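Long-range contacts in 2,5-dihydroxypyridine 5,6-dioxygenase (Pseudomonas putida KT2440, PDB 7CUP), which catalyses the iron-dependent dioxygenolytic opening of the 2,5-dihydroxypyridine ring between carbons 5 and 6, giving N-formylmaleamate in aerobic nicotinate degradation: residues Val21-Val27 against Leu50-Tyr55; Leu8-Glu13 against Ala42-Ala46; Gly116-Ala122 against Pro184-Trp190; Pro134-Lys139 against Tyr178-Glu183. One frame throughout, in Å; residues are numbered along the deposited sequence.

Contact 1. Residues Val21-Val27 against Leu50-Tyr55; sequences VDETQSV and LKAKVY
With chi1 at 171°, Val21 swings CG1 away from its backbone N and onto the Ala52 methyl, 3.6 Å from CB. Leu50, whose chi1 of -62° sets CG opposite its carbonyl carbon, brings CD1 to the same Val21 CG1 at 4.0 Å, the two side chains crossing at about a right angle. This small apolar cluster precedes the pairing of parallel strands 26-31 and 53-58, the two arms of a beta-alpha-beta unit whose connection is helix 37-49. That helix ends in a Schellman motif at Lys51, and the facing chain makes a type I turn from Asp22 to Gln25. Within the turn, Asp22 OD1 accepts from Thr24 N, closing an Asx turn, and also from the Thr24 hydroxyl. Ala52 fits closely under this bend, its CB 3.3 Å from Gln25 O. The strands then engage: Lys53 N donates to Gln25 O, Lys53 O accepts a nearly straight bond from Val27 N (2.8 Å, 170°), and Tyr55 N reaches Val27 O at 3.1 Å. Ala86 and Gly83 of a neighbouring subunit pack on Ser26 and Lys53. Between the bonded groups, Val54 CA points its hydrogen at Val27 O, 3.2 Å away.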
loop_
_atom_site.group_PDB
_atom_site.type_symbol
_atom_site.label_atom_id
_atom_site.label_comp_id
_atom_site.label_asym_id
_atom_site.label_seq_id
_atom_site.Cartn_x
_atom_site.Cartn_y
_atom_site.Cartn_z
ATOM N N VAL A 21 19.428 19.390 -17.729
ATOM C CA VAL A 21 19.551 19.204 -16.260
ATOM C C VAL A 21 20.959 18.705 -15.971
ATOM O O VAL A 21 21.398 17.769 -16.623
ATOM C CB VAL A 21 18.509 18.223 -15.729
ATOM C CG1 VAL A 21 18.764 17.871 -14.289
ATOM C CG2 VAL A 21 17.112 18.763 -15.944
ATOM N N ASP A 22 21.630 19.318 -15.006
ATOM C CA ASP A 22 22.964 18.890 -14.512
ATOM C C ASP A 22 23.090 19.400 -13.083
ATOM O O ASP A 22 22.093 19.902 -12.531
ATOM C CB ASP A 22 24.097 19.390 -15.426
ATOM C CG ASP A 22 24.149 20.904 -15.556
ATOM O OD1 ASP A 22 23.755 21.607 -14.599
ATOM O OD2 ASP A 22 24.514 21.369 -16.652
ATOM N N GLU A 23 24.287 19.329 -12.533
ATOM C CA GLU A 23 24.563 19.659 -11.118
ATOM C C GLU A 23 24.286 21.141 -10.864
ATOM O O GLU A 23 24.246 21.500 -9.712
ATOM C CB GLU A 23 25.995 19.269 -10.732
ATOM C CG GLU A 23 27.068 20.196 -11.271
ATOM C CD GLU A 23 27.379 20.063 -12.756
ATOM O OE1 GLU A 23 27.038 19.011 -13.360
ATOM O OE2 GLU A 23 27.966 21.013 -13.318
ATOM N N THR A 24 24.119 22.004 -11.861
ATOM C CA THR A 24 23.859 23.444 -11.555
ATOM C C THR A 24 22.346 23.640 -11.347
ATOM O O THR A 24 21.901 24.741 -10.952
ATOM C CB THR A 24 24.442 24.324 -12.662
ATOM O OG1 THR A 24 23.680 24.113 -13.855
ATOM C CG2 THR A 24 25.879 23.965 -12.947
ATOM N N GLN A 25 21.555 22.608 -11.619
ATOM C CA GLN A 25 20.115 22.823 -11.856
ATOM C C GLN A 25 19.288 22.298 -10.676
ATOM O O GLN A 25 19.702 21.347 -9.989
ATOM C CB GLN A 25 19.715 22.174 -13.162
ATOM C CG GLN A 25 20.450 22.686 -14.385
ATOM C CD GLN A 25 19.922 24.019 -14.815
ATOM O OE1 GLN A 25 18.852 24.116 -15.431
ATOM N NE2 GLN A 25 20.672 25.055 -14.468
ATOM N N SER A 26 18.116 22.896 -10.491
ATOM C CA SER A 26 17.081 22.433 -9.539
ATOM C C SER A 26 15.862 21.938 -10.314
ATOM O O SER A 26 15.396 22.616 -11.259
ATOM C CB SER A 26 16.741 23.510 -8.575
ATOM O OG SER A 26 17.834 23.682 -7.689
ATOM N N VAL A 27 15.395 20.764 -9.947
ATOM C CA VAL A 27 14.199 20.129 -10.566
ATOM C C VAL A 27 13.104 20.020 -9.504
ATOM O O VAL A 27 13.367 19.459 -8.413
ATOM C CB VAL A 27 14.555 18.748 -11.128
ATOM C CG1 VAL A 27 13.313 18.057 -11.676
ATOM C CG2 VAL A 27 15.658 18.830 -12.173
ATOM N N LEU A 50 21.640 12.822 -12.023
ATOM C CA LEU A 50 22.326 13.879 -12.804
ATOM C C LEU A 50 22.901 14.923 -11.841
ATOM O O LEU A 50 23.435 15.893 -12.348
ATOM C CB LEU A 50 21.359 14.507 -13.805
ATOM C CG LEU A 50 20.793 13.558 -14.866
ATOM C CD1 LEU A 50 19.687 14.233 -15.681
ATOM C CD2 LEU A 50 21.894 13.016 -15.775
ATOM N N LYS A 51 22.801 14.695 -10.524
ATOM C CA LYS A 51 23.391 15.539 -9.447
ATOM C C LYS A 51 22.660 16.881 -9.342
ATOM O O LYS A 51 23.209 17.800 -8.742
ATOM C CB LYS A 51 24.879 15.808 -9.713
ATOM C CG LYS A 51 25.779 14.580 -9.814
ATOM C CD LYS A 51 27.262 14.953 -9.797
ATOM C CE LYS A 51 28.204 13.850 -10.241
ATOM N NZ LYS A 51 28.170 13.665 -11.715
ATOM N N ALA A 52 21.468 17.003 -9.915
ATOM C CA ALA A 52 20.572 18.157 -9.700
ATOM C C ALA A 52 20.025 18.114 -8.269
ATOM O O ALA A 52 19.990 17.051 -7.677
ATOM C CB ALA A 52 19.485 18.147 -10.737
ATOM N N LYS A 53 19.703 19.270 -7.702
ATOM C CA LYS A 53 18.850 19.384 -6.494
ATOM C C LYS A 53 17.412 19.050 -6.925
ATOM O O LYS A 53 17.020 19.461 -8.026
ATOM C CB LYS A 53 19.003 20.787 -5.915
ATOM C CG LYS A 53 20.423 21.126 -5.469
ATOM C CD LYS A 53 20.833 20.233 -4.303
ATOM C CE LYS A 53 22.310 20.309 -3.982
ATOM N NZ LYS A 53 22.560 19.792 -2.615
ATOM N N VAL A 54 16.689 18.272 -6.130
ATOM C CA VAL A 54 15.295 17.856 -6.454
ATOM C C VAL A 54 14.387 18.021 -5.242
ATOM O O VAL A 54 14.819 17.863 -4.109
ATOM C CB VAL A 54 15.237 16.417 -6.988
ATOM C CG1 VAL A 54 16.300 16.208 -8.039
ATOM C CG2 VAL A 54 15.376 15.372 -5.891
ATOM N N TYR A 55 13.117 18.302 -5.514
ATOM C CA TYR A 55 12.027 18.217 -4.524
ATOM C C TYR A 55 10.751 17.941 -5.311
ATOM O O TYR A 55 10.719 18.254 -6.532
ATOM C CB TYR A 55 11.928 19.500 -3.687
ATOM C CG TYR A 55 11.758 20.783 -4.464
ATOM C CD1 TYR A 55 12.837 21.380 -5.100
ATOM C CD2 TYR A 55 10.528 21.410 -4.573
ATOM C CE1 TYR A 55 12.692 22.564 -5.812
ATOM C CE2 TYR A 55 10.357 22.591 -5.298
ATOM C CZ TYR A 55 11.449 23.167 -5.922
ATOM O OH TYR A 55 11.331 24.341 -6.592
#

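Contact 2. Residues Leu8-Glu13 against Ala42-Ala46; sequences LTQMFE and AAMEA
Helices 8-13 and 42-46 cross at -60°, their axes 8.1 Å apart, and the backbones come closest at Thr9 and Ala42, whose CA atoms are 4.3 Å from each other. Alanines one turn apart on the second helix permit this approach. The Ala42 methyl lies against Leu8 CG at 3.7 Å and also meets Thr9 OG1, while Ala46 CB sits under Phe12 CB at 3.6 Å and against the aliphatic CG of Glu13. Phe12 lays one ring face over the backbone N of Ala43, offset toward the rim, and its CE2 touches Ala43 CB at 3.7 Å. A chi1 of -65° in Thr9 turns CG2 toward Glu45 CB (4.1 Å) and leaves OG1 beside its own backbone N, where it bonds Asn5 O one turn back. With an alanine in place of Phe12, the Ala43 methyl would probably lose its aromatic cover and a gap would open between the helices. No hydrogen bond spans the pair; the Glu13 carboxylate instead forms a salt bridge with Arg49 of a neighbouring subunit. Helix 37-49 rests through Ala43 on Val29 of strand 26-31, and helix 5-18 reaches Pro126 of helix 126-131 through Leu8.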
loop_
_atom_site.group_PDB
_atom_site.type_symbol
_atom_site.label_atom_id
_atom_site.label_comp_id
_atom_site.label_asym_id
_atom_site.label_seq_id
_atom_site.Cartn_x
_atom_site.Cartn_y
_atom_site.Cartn_z
ATOM N N LEU A 8 12.658 2.906 -16.771
ATOM C CA LEU A 8 11.943 4.209 -16.658
ATOM C C LEU A 8 12.885 5.305 -16.107
ATOM O O LEU A 8 12.873 6.425 -16.645
ATOM C CB LEU A 8 10.697 4.038 -15.791
ATOM C CG LEU A 8 9.713 5.206 -15.807
ATOM C CD1 LEU A 8 9.270 5.548 -17.206
ATOM C CD2 LEU A 8 8.514 4.876 -14.956
ATOM N N THR A 9 13.679 4.999 -15.085
ATOM C CA THR A 9 14.672 5.935 -14.520
ATOM C C THR A 9 15.675 6.298 -15.615
ATOM O O THR A 9 15.947 7.483 -15.786
ATOM C CB THR A 9 15.353 5.305 -13.305
ATOM O OG1 THR A 9 14.303 5.161 -12.366
ATOM C CG2 THR A 9 16.461 6.150 -12.731
ATOM N N GLN A 10 16.198 5.328 -16.357
ATOM C CA GLN A 10 17.187 5.617 -17.453
ATOM C C GLN A 10 16.565 6.517 -18.515
ATOM O O GLN A 10 17.285 7.405 -19.033
ATOM C CB GLN A 10 17.705 4.378 -18.173
ATOM C CG GLN A 10 18.888 3.760 -17.468
ATOM C CD GLN A 10 19.167 2.389 -18.023
ATOM O OE1 GLN A 10 19.030 2.166 -19.229
ATOM N NE2 GLN A 10 19.535 1.468 -17.138
ATOM N N MET A 11 15.298 6.286 -18.845
ATOM C CA MET A 11 14.590 7.141 -19.833
ATOM C C MET A 11 14.567 8.567 -19.280
ATOM O O MET A 11 14.831 9.504 -20.067
ATOM C CB MET A 11 13.167 6.658 -20.123
ATOM C CG MET A 11 13.124 5.401 -21.021
ATOM S SD MET A 11 11.634 4.414 -20.796
ATOM C CE MET A 11 10.376 5.632 -21.143
ATOM N N PHE A 12 14.226 8.743 -18.000
ATOM C CA PHE A 12 14.119 10.103 -17.416
ATOM C C PHE A 12 15.513 10.744 -17.354
ATOM O O PHE A 12 15.636 11.975 -17.588
ATOM C CB PHE A 12 13.413 10.122 -16.061
ATOM C CG PHE A 12 11.935 10.413 -16.159
ATOM C CD1 PHE A 12 11.020 9.400 -16.413
ATOM C CD2 PHE A 12 11.459 11.711 -16.046
ATOM C CE1 PHE A 12 9.664 9.681 -16.507
ATOM C CE2 PHE A 12 10.102 11.991 -16.152
ATOM C CZ PHE A 12 9.206 10.971 -16.367
ATOM N N GLU A 13 16.567 9.971 -17.105
ATOM C CA GLU A 13 17.943 10.530 -17.192
ATOM C C GLU A 13 18.181 11.068 -18.607
ATOM O O GLU A 13 18.707 12.192 -18.717
ATOM C CB GLU A 13 19.022 9.512 -16.845
ATOM C CG GLU A 13 18.958 9.116 -15.400
ATOM C CD GLU A 13 19.898 7.984 -15.048
ATOM O OE1 GLU A 13 21.123 8.220 -15.144
ATOM O OE2 GLU A 13 19.395 6.897 -14.634
ATOM N N ALA A 42 10.760 7.782 -10.762
ATOM C CA ALA A 42 11.790 7.762 -11.832
ATOM C C ALA A 42 12.347 9.177 -12.095
ATOM O O ALA A 42 13.568 9.304 -12.328
ATOM C CB ALA A 42 11.238 7.166 -13.083
ATOM N N ALA A 43 11.480 10.188 -12.104
ATOM C CA ALA A 43 11.846 11.612 -12.277
ATOM C C ALA A 43 12.710 12.062 -11.094
ATOM O O ALA A 43 13.762 12.682 -11.318
ATOM C CB ALA A 43 10.596 12.443 -12.467
ATOM N N MET A 44 12.308 11.741 -9.865
ATOM C CA MET A 44 13.057 12.132 -8.641
ATOM C C MET A 44 14.445 11.447 -8.668
ATOM O O MET A 44 15.440 12.149 -8.479
ATOM C CB MET A 44 12.301 11.734 -7.372
ATOM C CG MET A 44 11.011 12.537 -7.121
ATOM S SD MET A 44 11.302 14.228 -6.553
ATOM C CE MET A 44 11.608 13.985 -4.808
ATOM N N GLU A 45 14.485 10.143 -8.958
ATOM C CA GLU A 45 15.712 9.298 -8.984
ATOM C C GLU A 45 16.628 9.799 -10.098
ATOM O O GLU A 45 17.775 10.067 -9.812
ATOM C CB GLU A 45 15.385 7.811 -9.116
ATOM C CG GLU A 45 14.890 7.195 -7.812
ATOM C CD GLU A 45 15.654 7.666 -6.569
ATOM O OE1 GLU A 45 15.079 8.443 -5.728
ATOM O OE2 GLU A 45 16.842 7.272 -6.446
ATOM N N ALA A 46 16.120 10.012 -11.307
ATOM C CA ALA A 46 16.928 10.455 -12.459
ATOM C C ALA A 46 17.539 11.848 -12.201
ATOM O O ALA A 46 18.765 12.049 -12.458
ATOM C CB ALA A 46 16.093 10.446 -13.707
#

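Contact 3. Residues Gly116-Ala122 against Pro184-Trp190; sequences GTRILLA and PGRWDHW
Leu121 and His189 run side by side from adjacent strands, and Leu121 CD2 sits squarely over one face of the imidazole, 3.5 Å from the ring centroid and 4° off its normal, a CH-pi contact. Their paired positions put both on one face of the sheet, and matching first torsions, CG opposite the backbone N in each (chi1 176° in Leu121, -174° in His189), keep the side chains alongside each other and bring the leucine methyl over the ring. The same methyl carbon, Leu121 CD2, meets the edge of Trp187 at CZ2 (3.8 Å). Farther along the tryptophan, CD1 takes Ile119 CG2 at 3.6 Å, the two side chains crossing at a slant. If an alanine replaced His189, Leu121 CD2 would probably lose the flat surface it rests on and become freer to turn. On the other face, Leu120 CD1 packs on Trp190 CB at 4.0 Å, and Asp188 receives Arg186 side-on: NE and NH2 both donate to OD2, NH2 at 2.8 Å. Asp188 also accepts the backbone N atoms of Tyr178 and Gly179, tying the preceding loop to this strand. Beneath the side chains, Ile119 N bonds Arg186 O and Leu121 N bonds Asp188 O (each 2.9 Å), while Asp188 N and Trp190 N return bonds to Ile119 O and Leu121 O. This alternation is that of parallel strands, and here it adds strand 187-189 to the end of a five-stranded parallel sheet of an alpha/beta domain, with the Trp187 side chain about 10 Å from the bound iron.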
loop_
_atom_site.group_PDB
_atom_site.type_symbol
_atom_site.label_atom_id
_atom_site.label_comp_id
_atom_site.label_asym_id
_atom_site.label_seq_id
_atom_site.Cartn_x
_atom_site.Cartn_y
_atom_site.Cartn_z
ATOM N N GLY A 116 11.732 32.238 -16.567
ATOM C CA GLY A 116 12.893 31.460 -17.045
ATOM C C GLY A 116 12.799 29.961 -16.735
ATOM O O GLY A 116 13.471 29.150 -17.420
ATOM N N THR A 117 11.982 29.578 -15.755
ATOM C CA THR A 117 11.697 28.157 -15.453
ATOM C C THR A 117 11.207 27.439 -16.714
ATOM O O THR A 117 10.434 28.022 -17.456
ATOM C CB THR A 117 10.701 28.021 -14.300
ATOM O OG1 THR A 117 11.301 28.628 -13.154
ATOM C CG2 THR A 117 10.333 26.576 -14.038
ATOM N N ARG A 118 11.702 26.226 -16.946
ATOM C CA ARG A 118 11.300 25.307 -18.045
ATOM C C ARG A 118 10.312 24.250 -17.510
ATOM O O ARG A 118 10.420 23.843 -16.347
ATOM C CB ARG A 118 12.504 24.568 -18.632
ATOM C CG ARG A 118 13.778 25.381 -18.647
ATOM C CD ARG A 118 14.886 24.771 -19.454
ATOM N NE ARG A 118 15.649 23.667 -18.869
ATOM C CZ ARG A 118 16.535 23.760 -17.876
ATOM N NH1 ARG A 118 16.701 24.897 -17.209
ATOM N NH2 ARG A 118 17.226 22.691 -17.524
ATOM N N ILE A 119 9.384 23.790 -18.346
ATOM C CA ILE A 119 8.359 22.807 -17.899
ATOM C C ILE A 119 8.310 21.666 -18.904
ATOM O O ILE A 119 8.040 21.944 -20.110
ATOM C CB ILE A 119 6.981 23.446 -17.711
ATOM C CG1 ILE A 119 7.040 24.653 -16.763
ATOM C CG2 ILE A 119 6.007 22.358 -17.267
ATOM C CD1 ILE A 119 5.694 25.372 -16.545
ATOM N N LEU A 120 8.536 20.440 -18.413
ATOM C CA LEU A 120 8.358 19.193 -19.205
ATOM C C LEU A 120 7.110 18.462 -18.703
ATOM O O LEU A 120 7.091 18.058 -17.558
ATOM C CB LEU A 120 9.594 18.306 -19.060
ATOM C CG LEU A 120 9.540 17.020 -19.884
ATOM C CD1 LEU A 120 9.456 17.334 -21.367
ATOM C CD2 LEU A 120 10.736 16.151 -19.590
ATOM N N LEU A 121 6.093 18.320 -19.545
ATOM C CA LEU A 121 4.889 17.516 -19.232
ATOM C C LEU A 121 5.221 16.050 -19.521
ATOM O O LEU A 121 5.875 15.777 -20.553
ATOM C CB LEU A 121 3.700 18.014 -20.051
ATOM C CG LEU A 121 2.431 17.193 -19.864
ATOM C CD1 LEU A 121 1.895 17.319 -18.451
ATOM C CD2 LEU A 121 1.377 17.574 -20.890
ATOM N N ALA A 122 4.869 15.138 -18.601
ATOM C CA ALA A 122 5.159 13.686 -18.710
ATOM C C ALA A 122 4.034 12.927 -17.994
ATOM O O ALA A 122 4.143 12.760 -16.774
ATOM C CB ALA A 122 6.520 13.339 -18.122
ATOM N N PRO A 184 15.335 28.118 -21.697
ATOM C CA PRO A 184 14.702 28.783 -20.567
ATOM C C PRO A 184 13.300 29.258 -20.992
ATOM O O PRO A 184 13.113 29.627 -22.142
ATOM C CB PRO A 184 15.666 29.932 -20.193
ATOM C CG PRO A 184 16.895 29.764 -21.099
ATOM C CD PRO A 184 16.500 28.850 -22.237
ATOM N N GLY A 185 12.320 29.168 -20.087
ATOM C CA GLY A 185 10.942 29.576 -20.353
ATOM C C GLY A 185 10.252 28.628 -21.324
ATOM O O GLY A 185 9.137 28.950 -21.729
ATOM N N ARG A 186 10.837 27.480 -21.664
ATOM C CA ARG A 186 10.221 26.578 -22.677
ATOM C C ARG A 186 9.281 25.584 -21.989
ATOM O O ARG A 186 9.656 25.013 -20.944
ATOM C CB ARG A 186 11.235 25.776 -23.488
ATOM C CG ARG A 186 10.586 24.932 -24.576
ATOM C CD ARG A 186 11.527 24.045 -25.412
ATOM N NE ARG A 186 10.743 23.289 -26.371
ATOM C CZ ARG A 186 10.123 23.831 -27.419
ATOM N NH1 ARG A 186 10.253 25.122 -27.674
ATOM N NH2 ARG A 186 9.389 23.076 -28.220
ATOM N N TRP A 187 8.115 25.375 -22.597
ATOM C CA TRP A 187 7.176 24.283 -22.250
ATOM C C TRP A 187 7.271 23.256 -23.378
ATOM O O TRP A 187 7.317 23.654 -24.577
ATOM C CB TRP A 187 5.737 24.791 -22.029
ATOM C CG TRP A 187 4.796 23.700 -21.624
ATOM C CD1 TRP A 187 4.401 23.359 -20.363
ATOM C CD2 TRP A 187 4.104 22.796 -22.506
ATOM N NE1 TRP A 187 3.525 22.302 -20.403
ATOM C CE2 TRP A 187 3.323 21.938 -21.702
ATOM C CE3 TRP A 187 4.026 22.670 -23.897
ATOM C CZ2 TRP A 187 2.500 20.953 -22.242
ATOM C CZ3 TRP A 187 3.236 21.673 -24.427
ATOM C CH2 TRP A 187 2.481 20.828 -23.609
ATOM N N ASP A 188 7.360 21.984 -23.028
ATOM C CA ASP A 188 7.252 20.884 -24.021
ATOM C C ASP A 188 6.693 19.641 -23.330
ATOM O O ASP A 188 6.467 19.675 -22.101
ATOM C CB ASP A 188 8.581 20.642 -24.730
ATOM C CG ASP A 188 8.454 20.151 -26.167
ATOM O OD1 ASP A 188 7.526 19.342 -26.446
ATOM O OD2 ASP A 188 9.324 20.549 -27.011
ATOM N N HIS A 189 6.382 18.624 -24.129
ATOM C CA HIS A 189 5.603 17.443 -23.694
ATOM C C HIS A 189 6.333 16.219 -24.199
ATOM O O HIS A 189 6.479 16.104 -25.416
ATOM C CB HIS A 189 4.207 17.528 -24.302
ATOM C CG HIS A 189 3.263 16.468 -23.844
ATOM N ND1 HIS A 189 1.987 16.370 -24.361
ATOM C CD2 HIS A 189 3.407 15.443 -22.979
ATOM C CE1 HIS A 189 1.375 15.359 -23.773
ATOM N NE2 HIS A 189 2.216 14.780 -22.940
ATOM N N TRP A 190 6.845 15.396 -23.295
ATOM C CA TRP A 190 7.299 14.045 -23.649
ATOM C C TRP A 190 6.111 13.090 -23.543
ATOM O O TRP A 190 5.627 12.896 -22.427
ATOM C CB TRP A 190 8.423 13.691 -22.703
ATOM C CG TRP A 190 8.862 12.270 -22.798
ATOM C CD1 TRP A 190 8.688 11.367 -23.811
ATOM C CD2 TRP A 190 9.570 11.601 -21.771
ATOM N NE1 TRP A 190 9.273 10.178 -23.471
ATOM C CE2 TRP A 190 9.811 10.293 -22.224
ATOM C CE3 TRP A 190 9.980 11.991 -20.497
ATOM C CZ2 TRP A 190 10.509 9.370 -21.451
ATOM C CZ3 TRP A 190 10.670 11.076 -19.737
ATOM C CH2 TRP A 190 10.942 9.797 -20.219
#

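Contact 4. Residues Pro134-Lys139 against Tyr178-Glu183; sequences PTEDDK and YGYADE
Lys139 and Tyr178 hold one carboxylate between them: the lysine spans the face of the phenol ring and ends on Asp182, whose other oxygen takes the hydroxyl of the same tyrosine. Lys139 CG is centred over the ring, 3.3 Å from the Tyr178 centroid and 3° off the normal, a CH-pi contact. Beginning from a chi1 of -173°, the chain stays extended and carries NZ past the ring to Asp182 OD2. The resulting salt bridge measures 2.5 Å, too short for its exact length to be trusted. Tyr178 OH donates to Asp182 OD1 at 2.6 Å. Both oxygens use their syn lone pairs, and OD2 has a second cationic partner in Arg20, which is likely to keep the aspartate ionised. Tyr180 crosses the lysine at about a right angle, with OH 3.2 Å from Lys139 CD. At the other end, Pro134 CG presses to 3.2 Å from Gly179 O, a buried oxygen with no polar partner. One water donates to both Asp138 OD2 and Tyr178 O. Thr135 OG1 caps helix 136-151 by accepting from Asp138 N. The first turn of this helix abuts the loop between strands 175-177 and 187-189, while helix 5-18 packs against Pro134 through Val15 and against Tyr180 through Leu18.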
loop_
_atom_site.group_PDB
_atom_site.type_symbol
_atom_site.label_atom_id
_atom_site.label_comp_id
_atom_site.label_asym_id
_atom_site.label_seq_id
_atom_site.Cartn_x
_atom_site.Cartn_y
_atom_site.Cartn_z
ATOM N N PRO A 134 12.260 11.011 -26.748
ATOM C CA PRO A 134 12.707 12.132 -27.575
ATOM C C PRO A 134 14.169 12.039 -28.068
ATOM O O PRO A 134 15.014 11.443 -27.402
ATOM C CB PRO A 134 12.490 13.352 -26.673
ATOM C CG PRO A 134 11.462 12.905 -25.670
ATOM C CD PRO A 134 11.739 11.439 -25.444
ATOM N N THR A 135 14.414 12.606 -29.261
ATOM C CA THR A 135 15.728 12.662 -29.968
ATOM C C THR A 135 16.036 14.110 -30.371
ATOM O O THR A 135 15.101 14.870 -30.651
ATOM C CB THR A 135 15.767 11.726 -31.186
ATOM O OG1 THR A 135 14.817 12.147 -32.169
ATOM C CG2 THR A 135 15.546 10.274 -30.818
ATOM N N GLU A 136 17.312 14.482 -30.353
ATOM C CA GLU A 136 17.830 15.739 -30.966
ATOM C C GLU A 136 17.344 15.824 -32.419
ATOM O O GLU A 136 16.986 16.903 -32.856
ATOM C CB GLU A 136 19.355 15.760 -30.854
ATOM C CG GLU A 136 19.830 15.569 -29.418
ATOM C CD GLU A 136 21.206 16.099 -29.029
ATOM O OE1 GLU A 136 21.412 17.312 -29.114
ATOM O OE2 GLU A 136 22.035 15.300 -28.573
ATOM N N ASP A 137 17.287 14.699 -33.119
ATOM C CA ASP A 137 16.869 14.652 -34.542
ATOM C C ASP A 137 15.397 15.061 -34.652
ATOM O O ASP A 137 15.059 15.803 -35.610
ATOM C CB ASP A 137 17.202 13.294 -35.156
ATOM C CG ASP A 137 17.625 13.434 -36.610
ATOM O OD1 ASP A 137 16.781 13.115 -37.483
ATOM O OD2 ASP A 137 18.768 13.921 -36.852
ATOM N N ASP A 138 14.541 14.659 -33.701
ATOM C CA ASP A 138 13.128 15.102 -33.736
ATOM C C ASP A 138 13.110 16.635 -33.683
ATOM O O ASP A 138 12.330 17.241 -34.412
ATOM C CB ASP A 138 12.278 14.472 -32.620
ATOM C CG ASP A 138 11.881 13.018 -32.877
ATOM O OD1 ASP A 138 12.148 12.510 -33.995
ATOM O OD2 ASP A 138 11.331 12.378 -31.946
ATOM N N LYS A 139 13.861 17.233 -32.771
ATOM C CA LYS A 139 13.907 18.709 -32.583
ATOM C C LYS A 139 14.345 19.373 -33.896
ATOM O O LYS A 139 13.696 20.366 -34.311
ATOM C CB LYS A 139 14.889 19.089 -31.478
ATOM C CG LYS A 139 14.857 20.565 -31.135
ATOM C CD LYS A 139 16.077 21.029 -30.405
ATOM C CE LYS A 139 16.032 22.507 -30.123
ATOM N NZ LYS A 139 17.076 22.853 -29.131
ATOM N N TYR A 178 8.693 19.160 -29.435
ATOM C CA TYR A 178 9.685 18.136 -29.887
ATOM C C TYR A 178 10.146 17.240 -28.722
ATOM O O TYR A 178 11.054 16.396 -28.924
ATOM C CB TYR A 178 10.913 18.768 -30.579
ATOM C CG TYR A 178 11.591 19.918 -29.853
ATOM C CD1 TYR A 178 12.441 19.691 -28.774
ATOM C CD2 TYR A 178 11.440 21.235 -30.268
ATOM C CE1 TYR A 178 13.072 20.725 -28.100
ATOM C CE2 TYR A 178 12.073 22.283 -29.605
ATOM C CZ TYR A 178 12.895 22.036 -28.517
ATOM O OH TYR A 178 13.560 23.049 -27.859
ATOM N N GLY A 179 9.539 17.369 -27.536
ATOM C CA GLY A 179 9.604 16.317 -26.502
ATOM C C GLY A 179 10.500 16.636 -25.317
ATOM O O GLY A 179 10.617 15.777 -24.422
ATOM N N TYR A 180 11.157 17.797 -25.273
ATOM C CA TYR A 180 12.077 18.104 -24.146
ATOM C C TYR A 180 12.134 19.613 -23.937
ATOM O O TYR A 180 11.762 20.367 -24.871
ATOM C CB TYR A 180 13.400 17.342 -24.310
ATOM C CG TYR A 180 14.268 17.632 -25.512
ATOM C CD1 TYR A 180 14.178 16.883 -26.676
ATOM C CD2 TYR A 180 15.261 18.611 -25.462
ATOM C CE1 TYR A 180 15.004 17.131 -27.764
ATOM C CE2 TYR A 180 16.107 18.856 -26.540
ATOM C CZ TYR A 180 15.984 18.113 -27.698
ATOM O OH TYR A 180 16.830 18.363 -28.746
ATOM N N ALA A 181 12.477 20.027 -22.708
ATOM C CA ALA A 181 12.473 21.425 -22.235
ATOM C C ALA A 181 13.901 21.920 -21.980
ATOM O O ALA A 181 14.265 22.070 -20.790
ATOM C CB ALA A 181 11.637 21.533 -20.998
ATOM N N ASP A 182 14.628 22.216 -23.066
ATOM C CA ASP A 182 16.078 22.546 -23.098
ATOM C C ASP A 182 16.282 24.060 -22.967
ATOM O O ASP A 182 17.291 24.470 -22.441
ATOM C CB ASP A 182 16.783 21.969 -24.338
ATOM C CG ASP A 182 16.167 22.364 -25.667
ATOM O OD1 ASP A 182 14.944 22.603 -25.707
ATOM O OD2 ASP A 182 16.918 22.392 -26.653
ATOM N N GLU A 183 15.338 24.882 -23.359
ATOM C CA GLU A 183 15.570 26.335 -23.350
ATOM C C GLU A 183 14.821 26.984 -22.204
ATOM O O GLU A 183 13.754 26.542 -21.807
ATOM C CB GLU A 183 15.165 26.884 -24.706
ATOM C CG GLU A 183 16.201 26.546 -25.749
ATOM C CD GLU A 183 15.778 27.040 -27.103
ATOM O OE1 GLU A 183 16.048 26.321 -28.089
ATOM O OE2 GLU A 183 15.126 28.120 -27.140
HETATM O O HOH W 1 19.010 19.346 -27.945
HETATM O O HOH W 2 10.633 13.700 -29.798
#

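In the fold
Contacts 1 and 3 lie toward opposite ends of one five-stranded parallel sheet, their centres 15 Å apart. Gln25 OE1 and Arg118 NH1 link them in a hydrogen bond of 2.9 Å. Contact 2 packs helices beside contact 1 and meets contact 3 where Phe12 CE1 comes 3.7 Å from Trp190 CZ3. Contact 4 falls within the chain excursion between the two strands of contact 3, and Arg118 NE ties the pair together through Ala181 O at 2.9 Å. Iron is bound by His265, Ser302, His318 and Asp320. Contact 3 comes nearest to this site, the His189 side chain about 9 Å from that of Asp320, without touching the metal, whereas contacts 1, 2 and 4 lie away from it.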